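Putative phosphosugar isomerase (PDB 3G68) is a putative double-SIS-domain phosphosugar isomerase, probably binding sugar phosphates and perhaps acting on fructose 6-phosphate-like substrates as GlmS-related proteins do. Local coordinates at residues A189-S194 against I318-G323; F286-D291 against F312-P317. All coordinates share one frame; numbering follows the deposited sequence.

Contact 1: A189-S194 against I318-G323. With EDO (1,2-ethanediol), chain E.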
# COMPACT_ATOMS: atom_id res chain seq x y z
N ALA B 189 34.11 -7.92 7.02
CA ALA B 189 34.44 -6.81 6.11
C ALA B 189 35.96 -6.52 6.10
O ALA B 189 36.57 -6.33 5.02
CB ALA B 189 33.65 -5.55 6.47
N VAL B 190 36.57 -6.52 7.29
CA VAL B 190 38.03 -6.33 7.41
C VAL B 190 38.81 -7.47 6.72
O VAL B 190 39.80 -7.23 6.03
CB VAL B 190 38.44 -6.10 8.90
CG1 VAL B 190 39.99 -6.15 9.07
CG2 VAL B 190 37.84 -4.78 9.41
N TYR B 191 38.35 -8.71 6.90
CA TYR B 191 38.95 -9.88 6.26
C TYR B 191 38.95 -9.73 4.72
O TYR B 191 39.98 -9.94 4.05
CB TYR B 191 38.19 -11.13 6.70
CG TYR B 191 38.76 -12.44 6.25
CD1 TYR B 191 38.55 -12.90 4.97
CD2 TYR B 191 39.48 -13.25 7.13
CE1 TYR B 191 39.06 -14.10 4.55
CE2 TYR B 191 40.00 -14.46 6.72
CZ TYR B 191 39.80 -14.86 5.43
OH TYR B 191 40.30 -16.04 4.95
N LYS B 192 37.81 -9.35 4.16
CA LYS B 192 37.68 -9.15 2.72
C LYS B 192 38.64 -8.09 2.20
O LYS B 192 39.31 -8.31 1.21
CB LYS B 192 36.26 -8.75 2.38
CG LYS B 192 35.24 -9.89 2.50
CD LYS B 192 33.83 -9.27 2.35
CE LYS B 192 32.73 -10.29 2.34
NZ LYS B 192 31.39 -9.62 2.25
N LEU B 193 38.73 -6.95 2.88
CA LEU B 193 39.66 -5.89 2.45
C LEU B 193 41.12 -6.36 2.62
O LEU B 193 41.97 -6.10 1.76
CB LEU B 193 39.40 -4.62 3.21
CG LEU B 193 38.08 -3.91 2.90
CD1 LEU B 193 37.79 -2.91 3.99
CD2 LEU B 193 38.20 -3.25 1.51
N SER B 194 41.39 -7.07 3.71
CA SER B 194 42.72 -7.66 3.92
C SER B 194 43.16 -8.56 2.76
O SER B 194 44.29 -8.45 2.27
CB SER B 194 42.76 -8.42 5.23
OG SER B 194 42.51 -7.55 6.32
N ILE B 318 47.14 -9.30 9.37
CA ILE B 318 48.42 -9.92 9.63
C ILE B 318 48.19 -11.43 9.77
O ILE B 318 48.95 -12.21 9.21
CB ILE B 318 49.14 -9.36 10.89
CG1 ILE B 318 49.37 -7.85 10.77
CG2 ILE B 318 50.49 -10.05 11.04
CD1 ILE B 318 50.19 -7.49 9.60
N GLN B 319 47.17 -11.84 10.51
CA GLN B 319 46.83 -13.27 10.59
C GLN B 319 46.50 -13.84 9.24
O GLN B 319 46.83 -15.00 8.97
CB GLN B 319 45.66 -13.50 11.54
CG GLN B 319 45.99 -13.23 12.98
CD GLN B 319 44.75 -12.98 13.80
OE1 GLN B 319 43.76 -12.42 13.30
NE2 GLN B 319 44.79 -13.38 15.07
N LEU B 320 45.85 -13.06 8.36
CA LEU B 320 45.55 -13.56 7.02
C LEU B 320 46.82 -13.77 6.22
O LEU B 320 46.91 -14.73 5.42
CB LEU B 320 44.50 -12.73 6.28
CG LEU B 320 44.02 -13.31 4.96
CD1 LEU B 320 43.47 -14.77 5.12
CD2 LEU B 320 42.94 -12.41 4.39
N ILE B 321 47.81 -12.88 6.41
CA ILE B 321 49.12 -13.06 5.80
C ILE B 321 49.70 -14.40 6.24
O ILE B 321 50.23 -15.12 5.41
CB ILE B 321 50.11 -11.93 6.12
CG1 ILE B 321 49.77 -10.68 5.33
CG2 ILE B 321 51.56 -12.36 5.75
CD1 ILE B 321 50.56 -9.40 5.75
N CYS B 322 49.55 -14.73 7.53
CA CYS B 322 50.05 -16.00 8.06
C CYS B 322 49.42 -17.21 7.40
O CYS B 322 50.06 -18.25 7.23
CB CYS B 322 49.90 -16.08 9.58
SG CYS B 322 50.82 -14.82 10.50
N GLY B 323 48.14 -17.11 7.05
CA GLY B 323 47.45 -18.20 6.38
C GLY B 323 47.80 -18.31 4.91
O GLY B 323 47.95 -19.43 4.40
C1 EDO E . 28.98 -12.22 2.17
O1 EDO E . 29.23 -11.17 1.23
C2 EDO E . 28.37 -11.59 3.41
O2 EDO E . 29.32 -10.85 4.18

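Contact 2: F286-D291 against F312-P317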
# COMPACT_ATOMS: atom_id res chain seq x y z
N PHE B 286 54.34 -0.83 5.15
CA PHE B 286 52.89 -1.06 4.93
C PHE B 286 52.15 -0.50 6.13
O PHE B 286 52.37 -0.97 7.24
CB PHE B 286 52.58 -2.56 4.80
CG PHE B 286 53.37 -3.26 3.73
CD1 PHE B 286 52.88 -3.37 2.42
CD2 PHE B 286 54.59 -3.84 4.02
CE1 PHE B 286 53.61 -3.99 1.45
CE2 PHE B 286 55.33 -4.48 3.02
CZ PHE B 286 54.84 -4.55 1.75
N ALA B 287 51.30 0.51 5.92
CA ALA B 287 50.52 1.10 7.02
C ALA B 287 49.08 0.60 6.98
O ALA B 287 48.49 0.52 5.93
CB ALA B 287 50.56 2.61 6.96
N ILE B 288 48.56 0.25 8.14
CA ILE B 288 47.22 -0.30 8.28
C ILE B 288 46.43 0.59 9.26
O ILE B 288 46.87 0.80 10.40
CB ILE B 288 47.27 -1.75 8.84
CG1 ILE B 288 48.06 -2.68 7.89
CG2 ILE B 288 45.87 -2.23 9.12
CD1 ILE B 288 48.35 -4.09 8.41
N GLY B 289 45.27 1.08 8.82
CA GLY B 289 44.42 1.87 9.67
C GLY B 289 43.25 2.57 9.02
O GLY B 289 43.01 2.44 7.81
N ARG B 290 42.53 3.34 9.85
CA ARG B 290 41.31 4.03 9.41
C ARG B 290 41.56 5.19 8.45
O ARG B 290 40.75 5.43 7.58
CB ARG B 290 40.51 4.54 10.63
N ASP B 291 42.68 5.87 8.60
CA ASP B 291 42.97 7.07 7.81
C ASP B 291 44.33 7.07 7.13
O ASP B 291 44.97 8.11 7.01
CB ASP B 291 42.82 8.28 8.73
CG ASP B 291 41.40 8.41 9.28
OD1 ASP B 291 40.44 8.42 8.47
OD2 ASP B 291 41.25 8.51 10.52
N PHE B 312 39.40 -6.54 18.29
CA PHE B 312 38.71 -7.58 17.51
C PHE B 312 38.82 -7.45 16.01
O PHE B 312 38.22 -8.26 15.30
CB PHE B 312 37.25 -7.70 17.95
CG PHE B 312 37.14 -8.08 19.36
CD1 PHE B 312 37.63 -9.32 19.78
CD2 PHE B 312 36.64 -7.19 20.31
CE1 PHE B 312 37.58 -9.67 21.14
CE2 PHE B 312 36.58 -7.56 21.65
CZ PHE B 312 37.05 -8.80 22.06
N ASN B 313 39.51 -6.41 15.54
CA ASN B 313 39.72 -6.24 14.12
C ASN B 313 41.14 -5.97 13.66
O ASN B 313 41.47 -6.33 12.55
CB ASN B 313 38.94 -5.02 13.62
CG ASN B 313 37.43 -5.10 13.85
OD1 ASN B 313 36.79 -4.06 13.94
ND2 ASN B 313 36.86 -6.31 13.92
N PHE B 314 41.99 -5.34 14.49
CA PHE B 314 43.24 -4.77 13.96
C PHE B 314 44.24 -5.71 13.30
O PHE B 314 44.80 -5.37 12.24
CB PHE B 314 43.99 -3.90 14.99
CG PHE B 314 44.31 -2.55 14.47
CD1 PHE B 314 45.17 -2.39 13.40
CD2 PHE B 314 43.69 -1.43 15.02
CE1 PHE B 314 45.45 -1.10 12.89
CE2 PHE B 314 43.93 -0.17 14.52
CZ PHE B 314 44.80 -0.01 13.44
N ILE B 315 44.47 -6.88 13.88
CA ILE B 315 45.47 -7.78 13.35
C ILE B 315 44.94 -8.85 12.39
O ILE B 315 45.71 -9.68 11.91
CB ILE B 315 46.38 -8.40 14.45
CG1 ILE B 315 45.64 -9.34 15.39
CG2 ILE B 315 47.08 -7.32 15.26
CD1 ILE B 315 46.64 -10.14 16.26
N VAL B 316 43.65 -8.80 12.07
CA VAL B 316 43.07 -9.71 11.04
C VAL B 316 43.95 -9.78 9.78
O VAL B 316 44.26 -10.89 9.32
CB VAL B 316 41.59 -9.34 10.70
CG1 VAL B 316 41.07 -10.08 9.47
CG2 VAL B 316 40.73 -9.67 11.87
N PRO B 317 44.35 -8.62 9.20
CA PRO B 317 45.23 -8.66 8.02
C PRO B 317 46.53 -9.41 8.19
O PRO B 317 46.97 -10.09 7.26
CB PRO B 317 45.49 -7.17 7.72
CG PRO B 317 44.90 -6.44 8.85
CD PRO B 317 43.88 -7.25 9.46

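Contact 1: A189-S194 against I318-G323
Leu320 carries this helix-to-helix contact almost alone, spreading its two methyl groups over the side chain of Tyr191. Leu320 CD2 stands over the centre of the Tyr191 ring, 4.1 Å from the centroid and 10° off the ring normal, a CH-pi contact on that face. The other branch, Leu320 CD1, reaches the phenol end, 3.7 Å from CZ and 3.4 Å from OH of Tyr191. The Leu320 side chain lies nearly perpendicular to that of Tyr191. Tyr191 swings its ring to Leu320 because CG lies anti to the backbone N (chi1 -174°). One turn on, Ser194 CB supports Leu320 CD2 at 4.1 Å, while its hydroxyl turns back on its own helix: OG donates to Val190 O over 2.7 Å, from above the carbonyl plane, and that oxygen also takes the helical bond from Ser194 N. Away from the Leu320 side, Lys192 runs out extended to an ethanediol, probably from the crystallisation liquor, which NZ grips through both oxygens and which Thr3 and Asp6 of the second subunit also bind. The contact thus joins helix 187-200 to helix 316-324, with Gln5 and Leu9 of helix 4-20 against Tyr191 and helix 220-234 packed on Ile318 and Ile321.

Contact 2: F286-D291 against F312-P317
The Phe314 ring meets strand 284-289 with its edge: Ile288 O lies near the ring plane, 3.4 Å from CE1, so the carbonyl oxygen faces the ring's C-H rim. Gly289 approaches the same ring obliquely, its CA 4.2 Å from Phe314 CZ. Strand 284-289 belongs to the second of the two five-stranded parallel sheets in the chain, strand order 2-1-3-4-5, the alpha/beta core of a SIS domain. The contact lies where strand 284-289 runs out and the chain returns into helix 316-324.

Ile288 works in two directions. Its branch methyl CG2 sits 4.0 Å from Phe314 CE1, and the two side chains run antiparallel alongside each other. With CG1 anti to the carbonyl carbon (chi1 -60°), the longer arm leaves on a separate line, roughly at right angles to CG2, and brings CD1 to 4.2 Å from CG of Pro317, in the first turn of the helix. Trp197 of helix 187-200 touches both Ile288 and Pro317, closing the group from a third element. No hydrogen bond spans the two segments; the strand's backbone pairs Ile288 with Ile262 and Asp264, and Ala287 with Leu299, while Ala287 N also bonds Asn298 OD1.

On the helix side the chain makes a type I beta turn from Asn313 to Val316, which swings it from Phe314 into Pro317. Ile315, carried on that turn, faces its CB away from the strand. Ahead of the turn, Asn313 ND2 donates to Ala183 O and also makes a weak bond to Phe312 O, 2.7 Å long and bent to 129° at the hydrogen.

Overall arrangement
The centres of the two contacts lie 9 Å apart, on the same side of the chain's centre, and both use helix 316-324: contact 2 uses Pro317 in its first turn and the loop just before it, contact 1 the residues that follow. Along the chain, 189-194 comes first, then 286-291, then 312-317 running straight into 318-323, so contact 2 falls within the span bridged by contact 1. They also touch directly, Ser194 OG packing 3.3 Å from Pro317 CB and Val190 CG1 3.8 Å from Asn313 O. Helix 316-324 thereby packs against both helix 187-200 and the C-terminal end of strand 284-289, tying the helical layer to the second parallel sheet of this double-SIS protein.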